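Local coordinates for protein probable LacI-family transcriptional regulator (Corynebacterium glutamicum ATCC 13032, PDB 3BIL) that is probably a DNA-binding transcription factor of the LacI family that recognises cis-regulatory DNA, although its specific function has not been established, at residues A[151-155]-A[195-199]; A[178-184]-A[332-336]; A[68-74]-A[98-104]. One frame throughout, in Å; residues are numbered along the deposited sequence.

Interaction 1 of 3, residues A[151-155]-A[195-199]; sequences VDREL and DTSTG
Asp152 meets Thr198 chiefly through its backbone, Asp152 O lying 3.5 Å from Thr198 OG1. Its carboxylate, anti to the backbone N (chi1 -159°), comes no nearer to that hydroxyl than 4.1 Å, from OD1, and OD2 makes a weak bond to Tyr80.

Arg153 follows, its chain extended from CG to NE as it runs out to Thr196. There Thr196 CG2 sits over the centre of one guanidinium face, 3.4 Å from Arg153 CZ, a methyl-on-face packing, while Arg153 NH1 is claimed by a salt bridge to Glu106. At Thr196 the first torsion (chi1 50°) sets OG1 between the backbone N and the carbonyl carbon, where it bonds Pro193 O and, as the N-cap, accepts from Gly199 N at 3.1 Å, while CG2 faces Arg153.

At Glu154 the polar link is made: Glu154 N donates to Ser197 OG over 2.8 Å with a nearly straight N-H...O angle of 178°, while the Glu154 carboxylate leads away from the contact.

The contact thus joins the loop after strand 148-151 to the start of helix 197-212, elements that in this fold belong to different lobes. One hydrogen bond and a methyl on a guanidinium carry it, and the charge of Arg153 is met by Glu106, outside the two segments.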
ATOM      1  N   VAL A 151      -0.049  17.349   8.873  1.00 42.52           N
ATOM      2  CA  VAL A 151      -0.026  16.045   9.541  1.00 41.29           C
ATOM      3  C   VAL A 151       1.270  15.310   9.340  1.00 41.91           C
ATOM      4  O   VAL A 151       1.889  15.398   8.256  1.00 43.27           O
ATOM      5  CB  VAL A 151      -1.153  15.089   9.056  1.00 40.90           C
ATOM      6  CG1 VAL A 151      -2.350  15.250   9.889  1.00 42.98           C
ATOM      7  CG2 VAL A 151      -1.488  15.308   7.584  1.00 41.08           C
ATOM      8  N   ASP A 152       1.645  14.532  10.362  1.00 42.59           N
ATOM      9  CA  ASP A 152       2.847  13.686  10.327  1.00 45.10           C
ATOM     10  C   ASP A 152       4.187  14.465  10.328  1.00 43.98           C
ATOM     11  O   ASP A 152       5.041  14.176  11.148  1.00 45.08           O
ATOM     12  CB  ASP A 152       2.799  12.698   9.145  1.00 46.75           C
ATOM     13  CG  ASP A 152       3.707  11.510   9.349  1.00 50.54           C
ATOM     14  OD1 ASP A 152       4.543  11.266   8.461  1.00 51.11           O
ATOM     15  OD2 ASP A 152       3.580  10.819  10.399  1.00 51.09           O
ATOM     16  N   ARG A 153       4.347  15.435   9.423  1.00 43.04           N
ATOM     17  CA  ARG A 153       5.543  16.274   9.339  1.00 45.70           C
ATOM     18  C   ARG A 153       5.268  17.707   9.749  1.00 49.51           C
ATOM     19  O   ARG A 153       4.196  18.242   9.490  1.00 51.68           O
ATOM     20  CB  ARG A 153       6.111  16.275   7.935  1.00 42.59           C
ATOM     21  CG  ARG A 153       6.735  14.998   7.566  1.00 41.79           C
ATOM     22  CD  ARG A 153       7.285  15.070   6.166  1.00 44.80           C
ATOM     23  NE  ARG A 153       7.632  13.736   5.675  1.00 45.28           N
ATOM     24  CZ  ARG A 153       7.780  13.414   4.394  1.00 45.31           C
ATOM     25  NH1 ARG A 153       7.634  14.336   3.447  1.00 46.58           N
ATOM     26  NH2 ARG A 153       8.081  12.165   4.058  1.00 44.43           N
ATOM     27  N   GLU A 154       6.267  18.322  10.371  1.00 54.79           N
ATOM     28  CA  GLU A 154       6.161  19.654  10.958  1.00 57.78           C
ATOM     29  C   GLU A 154       6.993  20.655  10.151  1.00 60.28           C
ATOM     30  O   GLU A 154       8.100  20.336   9.702  1.00 60.68           O
ATOM     31  CB  GLU A 154       6.686  19.637  12.404  1.00 61.10           C
ATOM     32  CG  GLU A 154       5.647  19.502  13.511  1.00 65.08           C
ATOM     33  CD  GLU A 154       5.985  20.337  14.780  1.00 68.88           C
ATOM     34  OE1 GLU A 154       5.224  20.271  15.780  1.00 70.81           O
ATOM     35  OE2 GLU A 154       7.004  21.064  14.793  1.00 69.75           O
ATOM     36  N   LEU A 155       6.461  21.866   9.981  1.00 62.56           N
ATOM     37  CA  LEU A 155       7.227  22.972   9.407  1.00 61.77           C
ATOM     38  C   LEU A 155       8.364  23.323  10.347  1.00 61.12           C
ATOM     39  O   LEU A 155       8.141  23.434  11.550  1.00 56.37           O
ATOM     40  CB  LEU A 155       6.343  24.196   9.205  1.00 64.50           C
ATOM     41  CG  LEU A 155       5.362  24.271   8.032  1.00 64.11           C
ATOM     42  CD1 LEU A 155       4.664  25.624   8.081  1.00 63.75           C
ATOM     43  CD2 LEU A 155       6.044  24.052   6.682  1.00 62.19           C
ATOM     44  N   ASP A 195      16.016  15.616   5.854  1.00 59.06           N
ATOM     45  CA  ASP A 195      15.266  16.818   5.474  1.00 60.79           C
ATOM     46  C   ASP A 195      13.786  16.795   5.926  1.00 57.59           C
ATOM     47  O   ASP A 195      13.005  17.692   5.576  1.00 53.90           O
ATOM     48  CB  ASP A 195      15.356  17.039   3.957  1.00 64.85           C
ATOM     49  CG  ASP A 195      14.776  15.874   3.159  1.00 70.82           C
ATOM     50  OD1 ASP A 195      13.716  15.343   3.557  1.00 71.68           O
ATOM     51  OD2 ASP A 195      15.377  15.487   2.130  1.00 74.05           O
ATOM     52  N   THR A 196      13.403  15.765   6.685  1.00 54.27           N
ATOM     53  CA  THR A 196      12.057  15.689   7.274  1.00 48.22           C
ATOM     54  C   THR A 196      12.132  15.841   8.790  1.00 46.56           C
ATOM     55  O   THR A 196      13.092  15.395   9.422  1.00 49.28           O
ATOM     56  CB  THR A 196      11.263  14.398   6.836  1.00 48.21           C
ATOM     57  OG1 THR A 196      12.056  13.209   7.009  1.00 48.94           O
ATOM     58  CG2 THR A 196      10.885  14.496   5.382  1.00 47.55           C
ATOM     59  N   SER A 197      11.142  16.499   9.378  1.00 44.70           N
ATOM     60  CA  SER A 197      11.084  16.628  10.825  1.00 44.31           C
ATOM     61  C   SER A 197      11.062  15.221  11.424  1.00 43.32           C
ATOM     62  O   SER A 197      11.671  14.929  12.452  1.00 44.50           O
ATOM     63  CB  SER A 197       9.838  17.422  11.232  1.00 46.84           C
ATOM     64  OG  SER A 197       8.677  16.937  10.568  1.00 46.27           O
ATOM     65  N   THR A 198      10.347  14.361  10.730  1.00 42.92           N
ATOM     66  CA  THR A 198      10.259  12.944  10.990  1.00 38.76           C
ATOM     67  C   THR A 198      11.656  12.293  11.068  1.00 39.00           C
ATOM     68  O   THR A 198      12.043  11.730  12.109  1.00 40.09           O
ATOM     69  CB  THR A 198       9.274  12.372   9.929  1.00 39.24           C
ATOM     70  OG1 THR A 198       7.972  12.282  10.523  1.00 42.73           O
ATOM     71  CG2 THR A 198       9.702  11.051   9.318  1.00 41.09           C
ATOM     72  N   GLY A 199      12.436  12.394   9.999  1.00 37.61           N
ATOM     73  CA  GLY A 199      13.759  11.776   9.984  1.00 35.49           C
ATOM     74  C   GLY A 199      14.681  12.217  11.119  1.00 34.30           C
ATOM     75  O   GLY A 199      15.461  11.414  11.637  1.00 37.40           O
TER

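Interaction 2 of 3, residues A[178-184]-A[332-336]; sequences LLAHNNA and SIINS
Asn182 packs against Ile333 and Asn335 where a Schellman motif ends helix 169-181. The motif is defined by Ala184 N bonding Leu179 O and Asn183 N bonding Ala180 O, with Asn183 as the C-prime residue at positive phi (44°).

Asn182 keeps CG beside its own backbone N (chi1 -80°), which folds the amide back over the last turn: Asn182 ND2 donates to Leu178 O at 2.9 Å, and that oxygen lies near the amide plane, which fixes the amide's rotation. The same carbonyl also accepts from Asn182 N, the two donors arriving from opposite faces of its plane. Asn182 OD1 faces the tail, 2.8 Å from Asn335 ND2, with the two amide planes almost perpendicular.

Ile333 supplies the apolar part by using its branches separately. Ile333 CG2, anti to the backbone N, meets the Asn182 amide crosswise, 3.8 Å from Asn182 CG. Ile333 CD1 instead reaches Leu179 CD2 at 3.6 Å, and the two side chains cross at about a right angle. Strand 272-276 underlies this layer, Ile274 touching both Leu179 and Ile333.

Outward from there the contact becomes polar and exposed, and Ser336, the last modelled residue, is poorly ordered. The contact therefore lays the C-terminal tail against the end of the helix. A long backbone bond also spans it, only as certain as the position of Ser336: Ser336 N donates to Asn182 O at 3.3 Å, with an N-H...O angle of 165°.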
ATOM      1  N   LEU A 178      14.057  -2.475  25.336  1.00 29.87           N
ATOM      2  CA  LEU A 178      13.917  -3.879  24.996  1.00 27.77           C
ATOM      3  C   LEU A 178      15.136  -4.469  24.327  1.00 30.21           C
ATOM      4  O   LEU A 178      15.513  -5.608  24.640  1.00 31.36           O
ATOM      5  CB  LEU A 178      12.676  -4.064  24.112  1.00 29.35           C
ATOM      6  CG  LEU A 178      12.154  -5.475  23.813  1.00 31.34           C
ATOM      7  CD1 LEU A 178      11.802  -6.214  25.086  1.00 34.26           C
ATOM      8  CD2 LEU A 178      10.941  -5.414  22.917  1.00 36.17           C
ATOM      9  N   LEU A 179      15.762  -3.727  23.402  1.00 29.81           N
ATOM     10  CA  LEU A 179      17.019  -4.224  22.799  1.00 30.69           C
ATOM     11  C   LEU A 179      18.077  -4.375  23.879  1.00 31.11           C
ATOM     12  O   LEU A 179      18.805  -5.394  23.920  1.00 31.88           O
ATOM     13  CB  LEU A 179      17.521  -3.375  21.594  1.00 24.90           C
ATOM     14  CG  LEU A 179      16.519  -3.402  20.418  1.00 21.34           C
ATOM     15  CD1 LEU A 179      16.634  -2.265  19.416  1.00 21.76           C
ATOM     16  CD2 LEU A 179      16.411  -4.780  19.766  1.00 17.71           C
ATOM     17  N   ALA A 180      18.136  -3.388  24.768  1.00 28.72           N
ATOM     18  CA  ALA A 180      19.153  -3.401  25.817  1.00 32.31           C
ATOM     19  C   ALA A 180      18.994  -4.588  26.779  1.00 36.37           C
ATOM     20  O   ALA A 180      19.986  -5.291  27.032  1.00 33.77           O
ATOM     21  CB  ALA A 180      19.156  -2.108  26.560  1.00 31.83           C
ATOM     22  N   HIS A 181      17.767  -4.833  27.290  1.00 34.20           N
ATOM     23  CA  HIS A 181      17.542  -5.980  28.159  1.00 35.56           C
ATOM     24  C   HIS A 181      17.843  -7.288  27.508  1.00 36.85           C
ATOM     25  O   HIS A 181      18.236  -8.218  28.188  1.00 39.90           O
ATOM     26  CB  HIS A 181      16.125  -6.014  28.700  1.00 45.17           C
ATOM     27  CG  HIS A 181      15.824  -4.856  29.602  1.00 53.21           C
ATOM     28  ND1 HIS A 181      14.557  -4.334  29.752  1.00 51.82           N
ATOM     29  CD2 HIS A 181      16.648  -4.080  30.352  1.00 53.62           C
ATOM     30  CE1 HIS A 181      14.609  -3.309  30.585  1.00 56.56           C
ATOM     31  NE2 HIS A 181      15.867  -3.129  30.954  1.00 54.35           N
ATOM     32  N   ASN A 182      17.668  -7.376  26.195  1.00 37.53           N
ATOM     33  CA  ASN A 182      17.944  -8.614  25.480  1.00 38.45           C
ATOM     34  C   ASN A 182      19.384  -8.804  25.014  1.00 40.88           C
ATOM     35  O   ASN A 182      19.696  -9.810  24.317  1.00 36.18           O
ATOM     36  CB  ASN A 182      16.994  -8.731  24.306  1.00 36.84           C
ATOM     37  CG  ASN A 182      15.608  -9.229  24.736  1.00 40.29           C
ATOM     38  OD1 ASN A 182      15.430 -10.423  24.989  1.00 38.47           O
ATOM     39  ND2 ASN A 182      14.615  -8.310  24.796  1.00 39.35           N
ATOM     40  N   ASN A 183      20.264  -7.865  25.417  1.00 40.52           N
ATOM     41  CA  ASN A 183      21.635  -7.777  24.883  1.00 41.89           C
ATOM     42  C   ASN A 183      21.679  -7.937  23.341  1.00 40.38           C
ATOM     43  O   ASN A 183      22.519  -8.637  22.809  1.00 38.61           O
ATOM     44  CB  ASN A 183      22.586  -8.788  25.557  1.00 45.95           C
ATOM     45  CG  ASN A 183      24.077  -8.499  25.240  1.00 50.50           C
ATOM     46  OD1 ASN A 183      24.478  -7.329  25.113  1.00 54.46           O
ATOM     47  ND2 ASN A 183      24.887  -9.559  25.099  1.00 45.09           N
ATOM     48  N   ALA A 184      20.763  -7.287  22.631  1.00 36.91           N
ATOM     49  CA  ALA A 184      20.635  -7.554  21.223  1.00 35.53           C
ATOM     50  C   ALA A 184      21.413  -6.439  20.541  1.00 38.00           C
ATOM     51  O   ALA A 184      20.884  -5.701  19.712  1.00 36.89           O
ATOM     52  CB  ALA A 184      19.165  -7.558  20.820  1.00 34.62           C
ATOM     53  N   SER A 332      10.520 -10.657  16.834  1.00 36.00           N
ATOM     54  CA  SER A 332      11.730 -10.442  16.026  1.00 29.66           C
ATOM     55  C   SER A 332      13.003  -9.991  16.803  1.00 35.65           C
ATOM     56  O   SER A 332      13.948  -9.472  16.202  1.00 37.98           O
ATOM     57  CB  SER A 332      11.413  -9.477  14.891  1.00 28.22           C
ATOM     58  OG  SER A 332      10.771  -8.299  15.337  1.00 28.03           O
ATOM     59  N   ILE A 333      13.026 -10.205  18.123  1.00 34.85           N
ATOM     60  CA  ILE A 333      14.165  -9.908  18.974  1.00 35.10           C
ATOM     61  C   ILE A 333      14.688 -11.210  19.574  1.00 37.98           C
ATOM     62  O   ILE A 333      13.962 -11.889  20.287  1.00 38.90           O
ATOM     63  CB  ILE A 333      13.759  -9.022  20.170  1.00 35.37           C
ATOM     64  CG1 ILE A 333      12.979  -7.765  19.738  1.00 33.84           C
ATOM     65  CG2 ILE A 333      14.971  -8.698  21.037  1.00 35.94           C
ATOM     66  CD1 ILE A 333      13.671  -6.890  18.766  1.00 29.66           C
ATOM     67  N   ILE A 334      15.942 -11.548  19.286  1.00 42.44           N
ATOM     68  CA  ILE A 334      16.646 -12.657  19.944  1.00 44.45           C
ATOM     69  C   ILE A 334      16.937 -12.349  21.407  1.00 50.90           C
ATOM     70  O   ILE A 334      17.218 -11.212  21.762  1.00 50.15           O
ATOM     71  CB  ILE A 334      18.016 -12.916  19.288  1.00 41.67           C
ATOM     72  CG1 ILE A 334      17.855 -13.261  17.813  1.00 45.14           C
ATOM     73  CG2 ILE A 334      18.727 -14.080  19.945  1.00 39.13           C
ATOM     74  CD1 ILE A 334      18.079 -12.114  16.929  1.00 46.52           C
ATOM     75  N   ASN A 335      16.869 -13.366  22.261  1.00 58.40           N
ATOM     76  CA  ASN A 335      17.517 -13.270  23.560  1.00 60.21           C
ATOM     77  C   ASN A 335      18.935 -13.889  23.610  1.00 63.52           C
ATOM     78  O   ASN A 335      19.094 -15.114  23.508  1.00 61.94           O
ATOM     79  CB  ASN A 335      16.649 -13.815  24.683  1.00 59.15           C
ATOM     80  CG  ASN A 335      17.083 -13.271  26.024  1.00 60.79           C
ATOM     81  OD1 ASN A 335      17.106 -13.974  27.033  1.00 61.29           O
ATOM     82  ND2 ASN A 335      17.478 -12.009  26.029  1.00 60.51           N
ATOM     83  N   SER A 336      19.947 -13.025  23.783  1.00 66.65           N
ATOM     84  CA  SER A 336      21.359 -13.431  23.916  1.00 68.42           C
ATOM     85  C   SER A 336      21.863 -13.610  25.362  1.00 69.48           C
ATOM     86  O   SER A 336      21.635 -12.766  26.236  1.00 71.36           O
ATOM     87  CB  SER A 336      22.254 -12.447  23.169  1.00 67.70           C
ATOM     88  OG  SER A 336      21.962 -12.508  21.789  1.00 67.25           O
TER

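Interaction 3 of 3, residues A[68-74]-A[98-104]; sequences TIGVIVP and ATIITNS
Val71 and Ile72 pair with Ile101 and Thr102 in the middle of two parallel strands, 69-73 and 99-103, whose axes approach to 4.6 Å and diverge by 21°. Six backbone hydrogen bonds join the segments; Val71 takes part in two, donating to Ile100 O at 2.8 Å and accepting from Thr102 N at 2.6 Å.

This middle is tightly packed on both faces. On one, Ile72 and Thr102 run alongside each other in the same direction, and Thr102 OG1 rests 3.4 Å from Ile72 CG2 while it is hydrogen-bonded to Ser114 OG; Met111, Leu115 and Leu118 of helix 108-120 close over Ile72. On the other, Val71 CG1 meets Thr99 CG2 at 3.6 Å; chi1 -63° puts Thr99 OG1 beside the backbone N and CG2 anti to it, toward Val71. Helix 79-94 covers that face, and as the link between the two strands it makes this a beta-alpha-beta crossover.

The end at Ala98 is open to solvent, though Thr68 also packs on Phe117 of the second subunit. Ala98 CB lies 3.5 Å from Thr68 OG1, and although Ile69 N bonds Ala98 O at 2.8 Å, it approaches from above the carbonyl plane, 49° out of it.

Strand 99-103 is outermost within the chain; Ile101 makes backbone hydrogen bonds to the second subunit, and Asn103 O accepts from Gln89 of that subunit. The pairing itself therefore rests on backbone bonds, with mainly apolar side chains sealing the faces, and the outer edge of strand 99-103 is where the second subunit docks.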
ATOM      1  N   THR A  68     -16.858  18.876   0.927  1.00 64.48           N
ATOM      2  CA  THR A  68     -15.624  18.567   0.137  1.00 65.50           C
ATOM      3  C   THR A  68     -14.301  19.197   0.664  1.00 66.33           C
ATOM      4  O   THR A  68     -14.133  20.421   0.628  1.00 67.51           O
ATOM      5  CB  THR A  68     -15.800  18.960  -1.350  1.00 64.22           C
ATOM      6  OG1 THR A  68     -16.994  18.364  -1.878  1.00 64.20           O
ATOM      7  CG2 THR A  68     -14.600  18.489  -2.165  1.00 64.71           C
ATOM      8  N   ILE A  69     -13.365  18.349   1.116  1.00 63.09           N
ATOM      9  CA  ILE A  69     -11.999  18.787   1.526  1.00 61.55           C
ATOM     10  C   ILE A  69     -10.875  18.249   0.604  1.00 60.34           C
ATOM     11  O   ILE A  69     -11.112  17.340  -0.188  1.00 60.89           O
ATOM     12  CB  ILE A  69     -11.659  18.392   2.997  1.00 57.38           C
ATOM     13  CG1 ILE A  69     -11.344  16.895   3.109  1.00 54.26           C
ATOM     14  CG2 ILE A  69     -12.786  18.793   3.929  1.00 59.62           C
ATOM     15  CD1 ILE A  69     -10.498  16.522   4.299  1.00 49.90           C
ATOM     16  N   GLY A  70      -9.669  18.811   0.713  1.00 57.67           N
ATOM     17  CA  GLY A  70      -8.505  18.332  -0.053  1.00 58.75           C
ATOM     18  C   GLY A  70      -7.421  17.720   0.833  1.00 58.67           C
ATOM     19  O   GLY A  70      -7.142  18.239   1.920  1.00 59.00           O
ATOM     20  N   VAL A  71      -6.829  16.601   0.404  1.00 55.81           N
ATOM     21  CA  VAL A  71      -5.655  16.061   1.120  1.00 50.68           C
ATOM     22  C   VAL A  71      -4.485  15.783   0.209  1.00 47.28           C
ATOM     23  O   VAL A  71      -4.645  15.282  -0.907  1.00 45.24           O
ATOM     24  CB  VAL A  71      -5.978  14.887   2.095  1.00 48.26           C
ATOM     25  CG1 VAL A  71      -7.257  14.241   1.760  1.00 49.58           C
ATOM     26  CG2 VAL A  71      -4.864  13.878   2.155  1.00 49.71           C
ATOM     27  N   ILE A  72      -3.315  16.167   0.703  1.00 44.40           N
ATOM     28  CA  ILE A  72      -2.059  16.035  -0.018  1.00 44.49           C
ATOM     29  C   ILE A  72      -1.081  15.194   0.781  1.00 42.11           C
ATOM     30  O   ILE A  72      -0.862  15.444   1.962  1.00 40.81           O
ATOM     31  CB  ILE A  72      -1.400  17.387  -0.251  1.00 44.71           C
ATOM     32  CG1 ILE A  72      -2.357  18.316  -0.995  1.00 46.21           C
ATOM     33  CG2 ILE A  72      -0.093  17.205  -1.027  1.00 42.80           C
ATOM     34  CD1 ILE A  72      -1.979  19.790  -0.900  1.00 48.43           C
ATOM     35  N   VAL A  73      -0.473  14.220   0.113  1.00 40.36           N
ATOM     36  CA  VAL A  73       0.356  13.227   0.775  1.00 37.26           C
ATOM     37  C   VAL A  73       1.586  12.936  -0.091  1.00 40.70           C
ATOM     38  O   VAL A  73       1.514  13.093  -1.323  1.00 44.99           O
ATOM     39  CB  VAL A  73      -0.507  12.011   1.061  1.00 37.88           C
ATOM     40  CG1 VAL A  73      -0.354  10.926  -0.012  1.00 36.19           C
ATOM     41  CG2 VAL A  73      -0.237  11.518   2.449  1.00 41.15           C
ATOM     42  N   PRO A  74       2.745  12.612   0.521  1.00 39.82           N
ATOM     43  CA  PRO A  74       3.945  12.460  -0.311  1.00 39.10           C
ATOM     44  C   PRO A  74       3.991  11.198  -1.157  1.00 41.83           C
ATOM     45  O   PRO A  74       4.766  11.102  -2.115  1.00 43.05           O
ATOM     46  CB  PRO A  74       5.062  12.400   0.718  1.00 38.60           C
ATOM     47  CG  PRO A  74       4.445  11.862   1.902  1.00 36.77           C
ATOM     48  CD  PRO A  74       3.073  12.457   1.942  1.00 38.64           C
ATOM     49  N   ALA A  98     -16.651  15.487   1.545  1.00 65.82           N
ATOM     50  CA  ALA A  98     -16.022  14.659   0.527  1.00 64.15           C
ATOM     51  C   ALA A  98     -14.508  14.838   0.603  1.00 61.89           C
ATOM     52  O   ALA A  98     -14.020  15.632   1.401  1.00 58.53           O
ATOM     53  CB  ALA A  98     -16.570  15.009  -0.861  1.00 61.78           C
ATOM     54  N   THR A  99     -13.781  14.098  -0.236  1.00 62.99           N
ATOM     55  CA  THR A  99     -12.314  14.026  -0.184  1.00 61.17           C
ATOM     56  C   THR A  99     -11.665  13.838  -1.562  1.00 59.54           C
ATOM     57  O   THR A  99     -11.900  12.843  -2.250  1.00 60.00           O
ATOM     58  CB  THR A  99     -11.848  12.870   0.766  1.00 62.86           C
ATOM     59  OG1 THR A  99     -12.279  13.141   2.102  1.00 64.27           O
ATOM     60  CG2 THR A  99     -10.329  12.692   0.755  1.00 59.70           C
ATOM     61  N   ILE A 100     -10.830  14.805  -1.927  1.00 57.22           N
ATOM     62  CA  ILE A 100      -9.968  14.774  -3.100  1.00 55.32           C
ATOM     63  C   ILE A 100      -8.516  14.584  -2.628  1.00 53.01           C
ATOM     64  O   ILE A 100      -8.024  15.352  -1.792  1.00 53.93           O
ATOM     65  CB  ILE A 100     -10.060  16.123  -3.849  1.00 56.56           C
ATOM     66  CG1 ILE A 100     -11.514  16.581  -3.982  1.00 60.40           C
ATOM     67  CG2 ILE A 100      -9.389  16.057  -5.200  1.00 57.61           C
ATOM     68  CD1 ILE A 100     -12.431  15.648  -4.791  1.00 62.41           C
ATOM     69  N   ILE A 101      -7.832  13.577  -3.154  1.00 48.91           N
ATOM     70  CA  ILE A 101      -6.490  13.257  -2.685  1.00 46.15           C
ATOM     71  C   ILE A 101      -5.462  13.708  -3.682  1.00 44.52           C
ATOM     72  O   ILE A 101      -5.680  13.602  -4.882  1.00 46.05           O
ATOM     73  CB  ILE A 101      -6.305  11.715  -2.447  1.00 48.11           C
ATOM     74  CG1 ILE A 101      -7.374  11.164  -1.494  1.00 46.84           C
ATOM     75  CG2 ILE A 101      -4.899  11.387  -1.909  1.00 45.76           C
ATOM     76  CD1 ILE A 101      -8.336  10.251  -2.162  1.00 48.91           C
ATOM     77  N   THR A 102      -4.323  14.192  -3.199  1.00 45.55           N
ATOM     78  CA  THR A 102      -3.168  14.344  -4.096  1.00 49.83           C
ATOM     79  C   THR A 102      -1.847  13.774  -3.563  1.00 47.23           C
ATOM     80  O   THR A 102      -1.646  13.619  -2.364  1.00 48.97           O
ATOM     81  CB  THR A 102      -2.908  15.812  -4.598  1.00 53.61           C
ATOM     82  OG1 THR A 102      -1.890  16.432  -3.793  1.00 57.69           O
ATOM     83  CG2 THR A 102      -4.184  16.675  -4.630  1.00 54.21           C
ATOM     84  N   ASN A 103      -0.933  13.534  -4.491  1.00 45.21           N
ATOM     85  CA  ASN A 103       0.268  12.811  -4.239  1.00 41.32           C
ATOM     86  C   ASN A 103       1.419  13.635  -4.765  1.00 45.04           C
ATOM     87  O   ASN A 103       1.512  13.856  -5.960  1.00 47.07           O
ATOM     88  CB  ASN A 103       0.177  11.495  -4.983  1.00 38.22           C
ATOM     89  CG  ASN A 103       1.408  10.636  -4.809  1.00 42.17           C
ATOM     90  OD1 ASN A 103       2.369  11.013  -4.141  1.00 46.01           O
ATOM     91  ND2 ASN A 103       1.380   9.458  -5.406  1.00 41.72           N
ATOM     92  N   SER A 104       2.304  14.083  -3.877  1.00 47.98           N
ATOM     93  CA  SER A 104       3.383  15.006  -4.255  1.00 46.62           C
ATOM     94  C   SER A 104       4.684  14.356  -4.704  1.00 50.32           C
ATOM     95  O   SER A 104       5.591  15.061  -5.160  1.00 51.48           O
ATOM     96  CB  SER A 104       3.675  15.980  -3.118  1.00 50.30           C
ATOM     97  OG  SER A 104       4.421  15.387  -2.064  1.00 55.76           O
TER

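How the interactions relate
Along the chain, interaction 3 closes before the others open, whereas interactions 1 and 2 interleave: residues 178-184 fall between the two segments of interaction 1. Interactions 1 and 3 have centres 18 Å apart and touch where Arg153 NH1 packs on Pro74 CB at 4.2 Å, so the loop after strand 148-151 meets Pro74, just past strand 69-73, both strands of one sheet. Interaction 2 lies about 30 Å from interaction 1 and 41 Å from interaction 3, centre to centre, on the opposite side of the chain's centre from the latter. The set thus samples the dimer-contacting lobe, the junction between lobes and the distal C-terminal end of the periplasmic-binding-protein fold.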